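Long-range contacts in protein argonaute (Methanocaldococcus jannaschii, PDB 5G5S), which uses short single-stranded DNA guides to bind complementary target DNA and slice it, and may defend the cell against invading genetic elements: residues A[593-598]-A[641-646]; A[491-496]-A[666-671]; A[307-312]-A[611-616]; A[604-609]-A[632-637]; A[534-539]-A[552-557]. One frame throughout, in Å; residues are numbered along the deposited sequence. Where two conformers were deposited one is given.

Contact 1. Residues A[593-598]-A[641-646]; sequences NIEVIS and WLRFNC
Glu-595 OE2 is gripped by three N-H donors: NE and NH2 of Arg-643 from the facing strand, and ND2 of Asn-593 two residues earlier on its own strand. This carboxylate lies on the antiparallel pairing of strands 593-598 and 641-645 in the RNase H-like sheet of the PIWI domain, where the strand axes run 166° apart. NE to OE2, at 2.9 Å, is the shorter arm of the salt bridge; NH2 meets the same oxygen at 3.2 Å, so the guanidinium binds side-on, with OE2 close to its plane. Both nitrogens approach OE2 from above the carboxylate plane. The bend of Arg-643 at chi3 (-69°) places NE beside the glutamate, the two side chains lying alongside and pointing the same way. The other oxygen, OE1, takes a less straight bond from Trp-641 NE1 (3.2 Å, N-H...O 138°) and a second hydrogen bond from Tyr-499 OH, so both oxygens of this buried acid have partners. On the other face of the sheet, Ile-594 with Phe-644 and Val-596 with Leu-642 form hydrogen-bonded pairs, and Phe-644 also reaches Leu-583 of helix 577-590. Val-596 CG1 lies 3.9 Å from Leu-642 CB and touches the edge of the Phe-644 ring at CE1. At the strand end, Asn-645 ND2 donates to Asn-593 OD1 over 2.8 Å, their amide planes steeply turned against each other.

Contact 2. Residues A[491-496]-A[666-671]; sequences FILDSK and TKMNYS
Phe-491 to Leu-493 runs nearly opposite to Lys-667 to Tyr-670, the end-to-end directions being 156° apart, yet the nearest CA pair, Ile-492 and Met-668, is 7.7 Å apart, too far for sheet pairing. Side chains fill the gap. The rings of Phe-491 and Tyr-670 reach toward each other tip to tip and form an offset stack, with centroids 4.8 Å apart and planes at 25°; Phe-491 CE1 lies 3.6 Å from Tyr-670 CZ. The tyrosine OH also accepts a weak bond from Phe-491 N (3.5 Å). At the edge of the phenylalanine ring, in its plane, CZ meets Asn-669 O at 3.3 Å. Bends at chi2 and chi3 carry Met-668 SD and then CE round to Phe-491, CE lying 3.6 Å from CD2, while SD also packs on Leu-493 CG. Met-668 centres an inverse gamma turn in the loop leading to Ser-671, which interacts with guide DNA; the sulfur at the edge of the Phe-491 ring makes this a Met-aromatic contact.

Contact 3. Residues A[307-312]-A[611-616]; sequences MKFNNT and DYRIGS
The Phe-309 ring meets the backbone of Arg-613 to Gly-615 obliquely, its CE2 lying 3.4 Å from Ile-614 O and its CZ 3.8 Å from Gly-615 CA. Gly-615, having no side chain, lets CZ lie close to its CA. Tyr-663 of helix 656-666 and Phe-624 of strand 621-625 also meet this ring. The second flat group, the Arg-613 guanidinium, has Asn-311 N over the centre of one face, and its NH1 touches Asn-311 CB at 3.5 Å. The bend of Arg-613 at chi3 (103°) turns NE toward the backbone carbonyl of Phe-309. Just before Phe-309 the backbones pair as antiparallel strands 302-308 and 614-618, joining a strand from far earlier in the chain to the PIWI sheet. Met-307 and Gly-615 form the hydrogen-bonded pair, and Phe-309 N donates to Arg-613 O (2.8 Å) beyond the last bridge. Toward the other partner of this segment, strand 621-625, Arg-613 and Ile-614 both face Leu-625, a G1 beta bulge. On the Ile-614 side, Lys-308 bends at chi3 and chi4 and reaches Asp-611 tip to tip. Its NZ binds OD1 of that residue (3.1 Å), a salt bridge on the syn side of the carboxylate. The same NZ donates to Tyr-612 O at 2.8 Å, nearly along the C=O axis. Asp-611 has a second partner as well, OD2 bonding Tyr-10 OH.

Contact 4. Residues A[604-609]-A[632-637]; sequences KYKVFT and GSNPVK
The segment that ends the region binding the 5'-phosphorylated end of the guide, and leads into strand 636-645, packs here against the loop 604-609 between two strands of the PIWI sheet. Pro-635 carries much of the packing: its CG lies 3.2 Å from Tyr-605 O, 4.0 Å from Tyr-605 CB and 4.1 Å from Val-607 CG2. The proline ring is thus set against both backbone and side chains of the loop, and Ile-623 of strand 621-625 touches Pro-635, Tyr-605 and Val-607 alike. Two lysines extend the contact by their aliphatic parts. Where strand 636-645 begins, Lys-637 CD approaches the edge of the Tyr-605 ring in its plane, 3.7 Å from CE2, the two side chains crossing at about a right angle. The tyrosine hydroxyl itself is hydrogen-bonded to Asp-621 OD2. Lys-606 starts away from the other segment, but its bend at chi2 (-63°) swings CD round toward Asn-634, and CE then lies 3.1 Å from Asn-634 OD1. Its NZ bonds Tyr-605 O at 3.0 Å, arriving 51° above the carbonyl plane, so that this one carbonyl oxygen is met by both the ammonium and the proline ring. Asn-634 turns its ND2 to Asp-262 OD2.

Contact 5. Residues A[534-539]-A[552-557]; sequences QPIETP and EYLENK
One polar bond joins the two segments: Tyr-553 OH donates to Glu-537 OE2 at 2.6 Å. The hydroxyl meets this oxygen on the anti side, 19° out of the carboxylate plane, and the carboxylate stands 84° from the ring plane. In Tyr-553, whose CB points toward the strand, CG is anti to the backbone N. Contacts with the ring faces come next. Glu-537 N lies 3.8 Å above one face, offset toward the rim, and Ile-536 CG2 is over this face too; Lys-557 CB, four residues on from the tyrosine, lies over the opposite face. These groups belong to strand 530-537 and helix 547-556 with its following residue, successive elements of the RNase H-like PIWI domain, with the helix laid over the sheet: the short axes pass 9.5 Å apart at 115°. Apolar packing makes up the rest. Ile-536 CD1 touches both Tyr-553 CD2 (3.7 Å) and Leu-554 CD2 (3.8 Å), and so sits at the junction of two consecutive helix residues. Its side chain crosses that of Leu-554 at about a right angle. Gln-534 contributes its aliphatic part, CG lying 3.8 Å from Leu-554 CD2, while Leu-554 also packs on Ile-560 and Met-562.

Contacts 1, 3, 4 and 5 all reach one mixed sheet, the central sheet of the PIWI domain extended by strands 302-308 and 7-12; contact 2 uses strand 492-493 of a separate three-stranded sheet. Contact 5 closes first along the chain. Contact 4 is nested within the loop of contact 1, and both use strand 636-645, their centres about 26 Å apart. Contact 3 crosses contacts 1, 2 and 4 in chain order. It touches contact 2 through Lys-667 NZ and Asn-311 OD1, and contact 4 through Ile-614 and Thr-609. Contacts 4 and 5, centres about 35 Å apart, lie on opposite sides of the chain's centre, so the sheet spans from the guide 5'-end region to the helix-covered strand 530-537.

Contact 1. Residues A[593-598]-A[641-646]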
# COMPACT_ATOMS: atom_id res chain seq x y z
N ASN A 593 24.60 -7.74 -7.89
CA ASN A 593 24.41 -7.23 -6.54
C ASN A 593 22.89 -7.13 -6.36
O ASN A 593 22.21 -6.40 -7.09
CB ASN A 593 25.08 -5.88 -6.38
CG ASN A 593 24.99 -5.31 -4.99
OD1 ASN A 593 25.77 -5.67 -4.10
ND2 ASN A 593 24.09 -4.36 -4.78
N ILE A 594 22.34 -7.95 -5.45
CA ILE A 594 20.91 -7.98 -5.16
C ILE A 594 20.67 -7.40 -3.79
O ILE A 594 21.18 -7.90 -2.79
CB ILE A 594 20.28 -9.40 -5.32
CG1 ILE A 594 20.62 -10.09 -6.67
CG2 ILE A 594 18.77 -9.38 -5.03
CD1 ILE A 594 20.08 -9.40 -8.01
N GLU A 595 19.92 -6.30 -3.76
CA GLU A 595 19.59 -5.66 -2.50
C GLU A 595 18.10 -5.70 -2.25
O GLU A 595 17.31 -5.78 -3.20
CB GLU A 595 20.14 -4.24 -2.43
CG GLU A 595 21.65 -4.21 -2.26
CD GLU A 595 22.25 -2.82 -2.27
OE1 GLU A 595 21.50 -1.84 -2.07
OE2 GLU A 595 23.48 -2.70 -2.50
N VAL A 596 17.73 -5.72 -0.97
CA VAL A 596 16.36 -5.74 -0.50
C VAL A 596 16.20 -4.88 0.75
O VAL A 596 17.03 -4.92 1.66
CB VAL A 596 15.73 -7.18 -0.40
CG1 VAL A 596 16.39 -8.03 0.69
CG2 VAL A 596 14.21 -7.12 -0.20
N ILE A 597 15.17 -4.05 0.74
CA ILE A 597 14.81 -3.21 1.86
C ILE A 597 13.30 -3.40 2.08
O ILE A 597 12.54 -3.56 1.12
CB ILE A 597 15.27 -1.74 1.68
CG1 ILE A 597 15.32 -0.99 3.05
CG2 ILE A 597 14.43 -1.00 0.61
CD1 ILE A 597 16.06 0.38 3.13
N SER A 598 12.89 -3.43 3.35
CA SER A 598 11.49 -3.58 3.73
C SER A 598 10.88 -2.19 3.92
O SER A 598 11.45 -1.35 4.61
CB SER A 598 11.36 -4.43 4.99
OG SER A 598 10.05 -4.40 5.52
N TRP A 641 17.72 -3.61 5.50
CA TRP A 641 18.35 -3.39 4.22
C TRP A 641 19.47 -4.43 4.13
O TRP A 641 20.39 -4.45 4.96
CB TRP A 641 18.88 -1.95 4.17
CG TRP A 641 19.46 -1.51 2.85
CD1 TRP A 641 19.29 -2.10 1.63
CD2 TRP A 641 20.29 -0.36 2.64
NE1 TRP A 641 19.93 -1.36 0.66
CE2 TRP A 641 20.57 -0.30 1.26
CE3 TRP A 641 20.83 0.61 3.49
CZ2 TRP A 641 21.42 0.67 0.72
CZ3 TRP A 641 21.65 1.59 2.95
CH2 TRP A 641 21.92 1.62 1.57
N LEU A 642 19.32 -5.37 3.19
CA LEU A 642 20.24 -6.48 2.98
C LEU A 642 20.91 -6.42 1.63
O LEU A 642 20.35 -5.90 0.67
CB LEU A 642 19.49 -7.83 3.12
CG LEU A 642 18.83 -8.13 4.48
CD1 LEU A 642 17.77 -9.21 4.34
CD2 LEU A 642 19.88 -8.47 5.54
N ARG A 643 22.12 -6.97 1.55
CA ARG A 643 22.91 -7.01 0.32
C ARG A 643 23.44 -8.41 0.08
O ARG A 643 24.15 -8.95 0.92
CB ARG A 643 24.06 -6.00 0.39
CG ARG A 643 25.01 -6.08 -0.81
CD ARG A 643 26.12 -5.07 -0.71
NE ARG A 643 25.62 -3.70 -0.86
CZ ARG A 643 26.26 -2.63 -0.42
NH1 ARG A 643 27.41 -2.74 0.22
NH2 ARG A 643 25.73 -1.42 -0.59
N PHE A 644 23.11 -8.98 -1.10
CA PHE A 644 23.61 -10.29 -1.55
C PHE A 644 24.54 -10.00 -2.71
O PHE A 644 24.11 -9.49 -3.74
CB PHE A 644 22.47 -11.26 -1.93
CG PHE A 644 21.51 -11.49 -0.79
CD1 PHE A 644 20.41 -10.65 -0.60
CD2 PHE A 644 21.74 -12.50 0.14
CE1 PHE A 644 19.56 -10.83 0.49
CE2 PHE A 644 20.86 -12.70 1.21
CZ PHE A 644 19.77 -11.87 1.37
N ASN A 645 25.82 -10.29 -2.51
CA ASN A 645 26.88 -10.03 -3.47
C ASN A 645 27.98 -11.09 -3.32
O ASN A 645 28.43 -11.34 -2.19
CB ASN A 645 27.45 -8.60 -3.21
CG ASN A 645 28.36 -8.03 -4.28
OD1 ASN A 645 29.15 -8.72 -4.90
ND2 ASN A 645 28.33 -6.72 -4.47
N CYS A 646 28.40 -11.71 -4.43
CA CYS A 646 29.48 -12.71 -4.44
C CYS A 646 29.26 -13.87 -3.44
O CYS A 646 30.22 -14.32 -2.79
CB CYS A 646 30.83 -12.04 -4.24
SG CYS A 646 32.23 -12.98 -4.88

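Contact 2. Residues A[491-496]-A[666-671]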
# COMPACT_ATOMS: atom_id res chain seq x y z
N PHE A 491 8.63 12.88 -17.55
CA PHE A 491 9.75 13.39 -16.77
C PHE A 491 10.60 12.26 -16.21
O PHE A 491 10.08 11.16 -15.97
CB PHE A 491 9.26 14.34 -15.65
CG PHE A 491 8.21 13.75 -14.73
CD1 PHE A 491 6.86 13.83 -15.05
CD2 PHE A 491 8.58 13.12 -13.55
CE1 PHE A 491 5.90 13.26 -14.21
CE2 PHE A 491 7.62 12.56 -12.70
CZ PHE A 491 6.28 12.62 -13.05
N ILE A 492 11.90 12.51 -16.02
CA ILE A 492 12.84 11.55 -15.45
C ILE A 492 13.54 12.19 -14.24
O ILE A 492 13.30 13.36 -13.94
CB ILE A 492 13.83 10.94 -16.50
CG1 ILE A 492 14.78 11.99 -17.10
CG2 ILE A 492 13.09 10.16 -17.59
CD1 ILE A 492 16.21 11.63 -17.06
N LEU A 493 14.39 11.42 -13.54
CA LEU A 493 15.16 11.91 -12.39
C LEU A 493 16.43 12.59 -12.87
O LEU A 493 17.08 12.08 -13.78
CB LEU A 493 15.51 10.77 -11.43
CG LEU A 493 14.38 10.24 -10.56
CD1 LEU A 493 14.77 8.92 -9.93
CD2 LEU A 493 13.99 11.24 -9.48
N ASP A 494 16.79 13.74 -12.26
CA ASP A 494 18.01 14.48 -12.61
C ASP A 494 19.26 13.75 -12.12
O ASP A 494 20.33 13.90 -12.72
CB ASP A 494 17.97 15.92 -12.06
CG ASP A 494 19.16 16.78 -12.45
OD1 ASP A 494 19.47 16.86 -13.66
OD2 ASP A 494 19.78 17.38 -11.54
N SER A 495 19.13 12.96 -11.04
CA SER A 495 20.24 12.21 -10.47
C SER A 495 20.15 10.71 -10.83
O SER A 495 19.12 10.07 -10.58
CB SER A 495 20.30 12.40 -8.95
OG SER A 495 19.14 11.89 -8.32
N LYS A 496 21.24 10.17 -11.42
CA LYS A 496 21.34 8.76 -11.78
C LYS A 496 21.84 7.97 -10.57
O LYS A 496 22.73 8.42 -9.84
CB LYS A 496 22.26 8.54 -12.99
N THR A 666 9.21 8.72 -4.51
CA THR A 666 7.83 9.15 -4.17
C THR A 666 7.40 10.32 -5.12
O THR A 666 6.21 10.64 -5.25
CB THR A 666 7.73 9.60 -2.68
OG1 THR A 666 8.37 10.87 -2.49
CG2 THR A 666 8.27 8.55 -1.69
N LYS A 667 8.39 10.96 -5.74
CA LYS A 667 8.22 12.07 -6.67
C LYS A 667 7.96 11.58 -8.11
O LYS A 667 7.53 12.37 -8.94
CB LYS A 667 9.47 12.96 -6.61
CG LYS A 667 9.22 14.43 -6.80
CD LYS A 667 10.54 15.19 -6.83
CE LYS A 667 10.36 16.69 -6.83
NZ LYS A 667 10.18 17.21 -5.45
N MET A 668 8.23 10.30 -8.42
CA MET A 668 7.98 9.73 -9.76
C MET A 668 6.52 9.28 -9.88
O MET A 668 6.20 8.15 -10.22
CB MET A 668 9.00 8.62 -10.10
CG MET A 668 10.44 9.12 -10.23
SD MET A 668 10.69 10.59 -11.29
CE MET A 668 10.24 9.94 -12.89
N ASN A 669 5.63 10.22 -9.61
CA ASN A 669 4.19 10.10 -9.54
C ASN A 669 3.44 10.65 -10.77
O ASN A 669 3.70 11.76 -11.22
CB ASN A 669 3.71 10.86 -8.27
CG ASN A 669 2.27 10.62 -7.91
OD1 ASN A 669 1.62 11.44 -7.27
ND2 ASN A 669 1.77 9.47 -8.25
N TYR A 670 2.48 9.85 -11.28
CA TYR A 670 1.55 10.22 -12.34
C TYR A 670 0.13 10.18 -11.78
O TYR A 670 -0.79 10.47 -12.50
CB TYR A 670 1.71 9.31 -13.56
CG TYR A 670 2.95 9.61 -14.38
CD1 TYR A 670 2.93 10.57 -15.39
CD2 TYR A 670 4.13 8.91 -14.17
CE1 TYR A 670 4.06 10.83 -16.16
CE2 TYR A 670 5.27 9.17 -14.91
CZ TYR A 670 5.24 10.14 -15.91
OH TYR A 670 6.36 10.40 -16.65
N SER A 671 -0.04 9.86 -10.48
CA SER A 671 -1.32 9.83 -9.75
C SER A 671 -1.55 11.23 -9.13
O SER A 671 -1.81 11.36 -7.94
CB SER A 671 -1.32 8.76 -8.66
OG SER A 671 -0.81 7.52 -9.12

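Contact 3. Residues A[307-312]-A[611-616]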
# COMPACT_ATOMS: atom_id res chain seq x y z
N MET A 307 16.85 14.46 9.49
CA MET A 307 17.46 15.05 8.30
C MET A 307 16.29 15.59 7.44
O MET A 307 15.15 15.10 7.56
CB MET A 307 18.27 13.99 7.50
CG MET A 307 17.39 13.07 6.64
SD MET A 307 18.19 11.92 5.49
CE MET A 307 18.51 12.97 4.14
N LYS A 308 16.56 16.57 6.58
CA LYS A 308 15.56 17.08 5.65
C LYS A 308 16.00 16.65 4.26
O LYS A 308 17.17 16.79 3.92
CB LYS A 308 15.39 18.61 5.77
CG LYS A 308 14.07 19.09 5.16
CD LYS A 308 13.59 20.40 5.75
CE LYS A 308 12.35 20.26 6.60
NZ LYS A 308 11.13 20.04 5.79
N PHE A 309 15.09 16.07 3.47
CA PHE A 309 15.44 15.60 2.13
C PHE A 309 15.60 16.75 1.15
O PHE A 309 14.95 17.78 1.28
CB PHE A 309 14.42 14.59 1.61
CG PHE A 309 14.13 13.40 2.50
CD1 PHE A 309 15.16 12.59 2.95
CD2 PHE A 309 12.83 13.06 2.83
CE1 PHE A 309 14.90 11.49 3.76
CE2 PHE A 309 12.56 11.95 3.63
CZ PHE A 309 13.60 11.17 4.09
N ASN A 310 16.47 16.57 0.15
CA ASN A 310 16.65 17.59 -0.89
C ASN A 310 15.50 17.51 -1.86
O ASN A 310 14.99 16.41 -2.12
CB ASN A 310 17.97 17.39 -1.63
CG ASN A 310 19.18 17.47 -0.74
OD1 ASN A 310 19.27 18.32 0.16
ND2 ASN A 310 20.13 16.58 -0.97
N ASN A 311 15.07 18.65 -2.39
CA ASN A 311 13.99 18.71 -3.36
C ASN A 311 14.62 18.41 -4.72
O ASN A 311 15.00 19.32 -5.46
CB ASN A 311 13.31 20.09 -3.32
CG ASN A 311 12.08 20.19 -4.18
OD1 ASN A 311 11.27 19.26 -4.29
ND2 ASN A 311 11.89 21.36 -4.79
N THR A 312 14.81 17.12 -5.00
CA THR A 312 15.47 16.63 -6.20
C THR A 312 14.80 17.13 -7.48
O THR A 312 13.58 17.08 -7.58
CB THR A 312 15.72 15.12 -6.08
OG1 THR A 312 16.55 14.89 -4.94
CG2 THR A 312 16.37 14.50 -7.33
N ASP A 611 5.32 18.92 9.89
CA ASP A 611 6.42 19.03 8.93
C ASP A 611 6.59 17.71 8.14
O ASP A 611 6.14 16.65 8.58
CB ASP A 611 7.73 19.45 9.65
CG ASP A 611 8.88 19.87 8.75
OD1 ASP A 611 8.63 20.22 7.57
OD2 ASP A 611 10.04 19.85 9.22
N TYR A 612 7.18 17.81 6.95
CA TYR A 612 7.34 16.71 6.01
C TYR A 612 8.66 16.86 5.26
O TYR A 612 9.35 17.86 5.47
CB TYR A 612 6.14 16.69 5.03
CG TYR A 612 6.03 17.94 4.17
CD1 TYR A 612 5.44 19.10 4.66
CD2 TYR A 612 6.51 17.95 2.86
CE1 TYR A 612 5.37 20.26 3.88
CE2 TYR A 612 6.45 19.10 2.08
CZ TYR A 612 5.85 20.25 2.58
OH TYR A 612 5.74 21.37 1.79
N ARG A 613 8.99 15.89 4.36
CA ARG A 613 10.25 15.85 3.60
C ARG A 613 11.38 15.62 4.64
O ARG A 613 12.49 16.13 4.48
CB ARG A 613 10.43 17.16 2.78
CG ARG A 613 11.44 17.11 1.65
CD ARG A 613 11.54 18.47 0.96
NE ARG A 613 12.75 19.19 1.36
CZ ARG A 613 13.15 20.36 0.87
NH1 ARG A 613 12.41 20.99 -0.04
NH2 ARG A 613 14.28 20.91 1.29
N ILE A 614 11.08 14.81 5.69
CA ILE A 614 11.96 14.48 6.82
C ILE A 614 12.13 12.97 7.05
O ILE A 614 11.22 12.18 6.80
CB ILE A 614 11.60 15.25 8.13
CG1 ILE A 614 10.14 14.96 8.59
CG2 ILE A 614 11.87 16.76 7.99
CD1 ILE A 614 9.88 15.25 10.07
N GLY A 615 13.30 12.61 7.56
CA GLY A 615 13.67 11.23 7.84
C GLY A 615 14.63 11.09 8.99
O GLY A 615 15.48 11.95 9.20
N SER A 616 14.48 10.00 9.76
CA SER A 616 15.36 9.70 10.90
C SER A 616 15.53 8.19 11.07
O SER A 616 14.94 7.42 10.31
CB SER A 616 14.84 10.36 12.17
OG SER A 616 15.84 10.34 13.18

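Contact 4. Residues A[604-609]-A[632-637]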
# COMPACT_ATOMS: atom_id res chain seq x y z
N LYS A 604 3.72 1.17 13.76
CA LYS A 604 3.36 1.75 15.06
C LYS A 604 3.94 3.14 15.36
O LYS A 604 3.52 3.75 16.34
CB LYS A 604 3.73 0.75 16.18
CG LYS A 604 3.09 -0.62 15.97
CD LYS A 604 3.43 -1.53 17.11
CE LYS A 604 2.64 -2.82 17.13
NZ LYS A 604 3.11 -3.77 16.10
N TYR A 605 4.88 3.64 14.52
CA TYR A 605 5.52 4.95 14.73
C TYR A 605 4.62 6.12 14.42
O TYR A 605 3.83 6.05 13.49
CB TYR A 605 6.83 5.11 13.94
CG TYR A 605 7.98 4.25 14.39
CD1 TYR A 605 8.73 4.58 15.52
CD2 TYR A 605 8.40 3.16 13.64
CE1 TYR A 605 9.83 3.82 15.90
CE2 TYR A 605 9.49 2.38 14.02
CZ TYR A 605 10.20 2.72 15.16
OH TYR A 605 11.27 1.95 15.53
N LYS A 606 4.80 7.22 15.17
CA LYS A 606 4.11 8.49 14.99
C LYS A 606 5.09 9.60 15.27
O LYS A 606 5.80 9.53 16.28
CB LYS A 606 2.90 8.65 15.96
CG LYS A 606 1.69 7.77 15.68
CD LYS A 606 1.02 8.05 14.33
CE LYS A 606 0.14 6.90 13.87
NZ LYS A 606 0.90 5.63 13.67
N VAL A 607 5.14 10.61 14.40
CA VAL A 607 5.99 11.80 14.57
C VAL A 607 5.05 12.95 14.91
O VAL A 607 4.13 13.25 14.15
CB VAL A 607 6.89 12.11 13.34
CG1 VAL A 607 7.97 13.13 13.72
CG2 VAL A 607 7.53 10.85 12.78
N PHE A 608 5.24 13.55 16.10
CA PHE A 608 4.37 14.62 16.58
C PHE A 608 4.72 15.96 15.91
O PHE A 608 5.22 16.88 16.56
CB PHE A 608 4.39 14.69 18.13
CG PHE A 608 4.14 13.40 18.90
CD1 PHE A 608 3.52 12.31 18.30
CD2 PHE A 608 4.48 13.30 20.25
CE1 PHE A 608 3.29 11.13 19.01
CE2 PHE A 608 4.23 12.14 20.97
CZ PHE A 608 3.63 11.06 20.35
N THR A 609 4.46 16.04 14.58
CA THR A 609 4.71 17.22 13.74
C THR A 609 3.86 17.29 12.46
O THR A 609 3.44 16.25 11.94
CB THR A 609 6.22 17.36 13.39
OG1 THR A 609 6.41 18.66 12.84
CG2 THR A 609 6.71 16.29 12.38
N GLY A 632 -3.60 14.80 9.83
CA GLY A 632 -2.52 14.01 10.40
C GLY A 632 -2.01 12.97 9.42
O GLY A 632 -2.78 12.41 8.65
N SER A 633 -0.71 12.72 9.45
CA SER A 633 -0.10 11.75 8.56
C SER A 633 0.75 10.75 9.33
O SER A 633 1.34 11.07 10.35
CB SER A 633 0.76 12.46 7.53
OG SER A 633 1.76 13.22 8.16
N ASN A 634 0.79 9.52 8.83
CA ASN A 634 1.56 8.47 9.47
C ASN A 634 2.88 8.26 8.75
O ASN A 634 2.92 8.28 7.53
CB ASN A 634 0.79 7.16 9.44
CG ASN A 634 -0.43 7.19 10.32
OD1 ASN A 634 -0.63 8.12 11.09
ND2 ASN A 634 -1.25 6.15 10.23
N PRO A 635 3.95 8.06 9.50
CA PRO A 635 5.25 7.79 8.87
C PRO A 635 5.34 6.38 8.26
O PRO A 635 4.51 5.50 8.55
CB PRO A 635 6.25 7.99 10.02
CG PRO A 635 5.47 7.72 11.24
CD PRO A 635 4.05 8.11 10.97
N VAL A 636 6.34 6.20 7.39
CA VAL A 636 6.65 4.94 6.72
C VAL A 636 7.88 4.38 7.43
O VAL A 636 8.84 5.11 7.68
CB VAL A 636 6.91 5.15 5.20
CG1 VAL A 636 7.25 3.83 4.52
CG2 VAL A 636 5.72 5.83 4.51
N LYS A 637 7.85 3.08 7.78
CA LYS A 637 8.98 2.42 8.41
C LYS A 637 9.86 1.72 7.36
O LYS A 637 9.34 1.00 6.50
CB LYS A 637 8.52 1.42 9.47
CG LYS A 637 9.65 0.85 10.32
CD LYS A 637 9.17 -0.16 11.36
CE LYS A 637 8.79 -1.49 10.77
NZ LYS A 637 8.45 -2.47 11.84

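Contact 5. Residues A[534-539]-A[552-557]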
# COMPACT_ATOMS: atom_id res chain seq x y z
N GLN A 534 5.39 -6.10 -14.53
CA GLN A 534 5.48 -7.54 -14.68
C GLN A 534 4.61 -8.38 -13.74
O GLN A 534 5.03 -8.60 -12.61
CB GLN A 534 6.96 -7.98 -14.59
CG GLN A 534 7.29 -9.27 -15.34
CD GLN A 534 6.85 -9.21 -16.78
OE1 GLN A 534 7.35 -8.40 -17.58
NE2 GLN A 534 5.86 -10.03 -17.12
N PRO A 535 3.47 -8.95 -14.22
CA PRO A 535 2.72 -9.89 -13.36
C PRO A 535 3.58 -11.14 -13.09
O PRO A 535 4.36 -11.53 -13.95
CB PRO A 535 1.49 -10.27 -14.22
CG PRO A 535 1.45 -9.28 -15.34
CD PRO A 535 2.87 -8.86 -15.57
N ILE A 536 3.47 -11.72 -11.90
CA ILE A 536 4.25 -12.91 -11.53
C ILE A 536 3.30 -14.07 -11.26
O ILE A 536 2.41 -13.95 -10.42
CB ILE A 536 5.23 -12.68 -10.32
CG1 ILE A 536 6.07 -11.36 -10.41
CG2 ILE A 536 6.10 -13.92 -10.01
CD1 ILE A 536 7.06 -11.22 -11.59
N GLU A 537 3.51 -15.19 -11.97
CA GLU A 537 2.74 -16.43 -11.80
C GLU A 537 3.28 -17.13 -10.57
O GLU A 537 4.49 -17.11 -10.37
CB GLU A 537 2.93 -17.37 -13.00
CG GLU A 537 2.34 -16.88 -14.31
CD GLU A 537 2.73 -17.73 -15.50
OE1 GLU A 537 2.27 -18.89 -15.57
OE2 GLU A 537 3.48 -17.24 -16.37
N THR A 538 2.41 -17.77 -9.76
CA THR A 538 2.85 -18.52 -8.56
C THR A 538 3.64 -19.78 -8.97
O THR A 538 3.34 -20.35 -10.02
CB THR A 538 1.67 -18.88 -7.64
OG1 THR A 538 0.69 -19.58 -8.39
CG2 THR A 538 1.07 -17.67 -6.95
N PRO A 539 4.66 -20.21 -8.17
CA PRO A 539 5.48 -21.38 -8.58
C PRO A 539 4.75 -22.68 -8.93
O PRO A 539 4.95 -23.22 -10.02
CB PRO A 539 6.48 -21.56 -7.43
CG PRO A 539 6.00 -20.69 -6.33
CD PRO A 539 5.17 -19.61 -6.92
N GLU A 552 14.18 -15.70 -10.60
CA GLU A 552 14.21 -16.80 -11.56
C GLU A 552 13.16 -16.55 -12.64
O GLU A 552 13.47 -16.69 -13.82
CB GLU A 552 13.93 -18.15 -10.87
CG GLU A 552 15.07 -18.68 -10.02
CD GLU A 552 14.75 -20.01 -9.37
OE1 GLU A 552 14.84 -21.05 -10.07
OE2 GLU A 552 14.39 -20.02 -8.17
N TYR A 553 11.94 -16.15 -12.24
CA TYR A 553 10.81 -15.84 -13.11
C TYR A 553 11.12 -14.66 -14.05
O TYR A 553 10.80 -14.73 -15.24
CB TYR A 553 9.54 -15.56 -12.29
CG TYR A 553 8.29 -15.46 -13.14
CD1 TYR A 553 7.58 -16.60 -13.50
CD2 TYR A 553 7.85 -14.23 -13.63
CE1 TYR A 553 6.46 -16.52 -14.34
CE2 TYR A 553 6.74 -14.14 -14.46
CZ TYR A 553 6.05 -15.29 -14.81
OH TYR A 553 4.95 -15.21 -15.63
N LEU A 554 11.74 -13.58 -13.51
CA LEU A 554 12.08 -12.39 -14.29
C LEU A 554 13.12 -12.66 -15.36
O LEU A 554 13.03 -12.10 -16.45
CB LEU A 554 12.52 -11.22 -13.39
CG LEU A 554 11.49 -10.63 -12.40
CD1 LEU A 554 12.17 -9.69 -11.47
CD2 LEU A 554 10.35 -9.93 -13.11
N GLU A 555 14.08 -13.54 -15.06
CA GLU A 555 15.16 -13.92 -15.96
C GLU A 555 14.71 -14.94 -17.02
O GLU A 555 14.98 -14.75 -18.20
CB GLU A 555 16.38 -14.43 -15.13
CG GLU A 555 17.61 -14.86 -15.93
CD GLU A 555 18.35 -13.77 -16.68
OE1 GLU A 555 18.81 -12.81 -16.02
OE2 GLU A 555 18.50 -13.88 -17.91
N ASN A 556 14.01 -16.01 -16.59
CA ASN A 556 13.58 -17.13 -17.44
C ASN A 556 12.22 -17.03 -18.14
O ASN A 556 12.08 -17.57 -19.24
CB ASN A 556 13.70 -18.46 -16.69
CG ASN A 556 15.08 -18.77 -16.16
OD1 ASN A 556 16.08 -18.77 -16.90
ND2 ASN A 556 15.17 -19.09 -14.88
N LYS A 557 11.22 -16.41 -17.51
CA LYS A 557 9.87 -16.30 -18.09
C LYS A 557 9.46 -14.88 -18.47
O LYS A 557 8.50 -14.72 -19.23
CB LYS A 557 8.83 -16.97 -17.17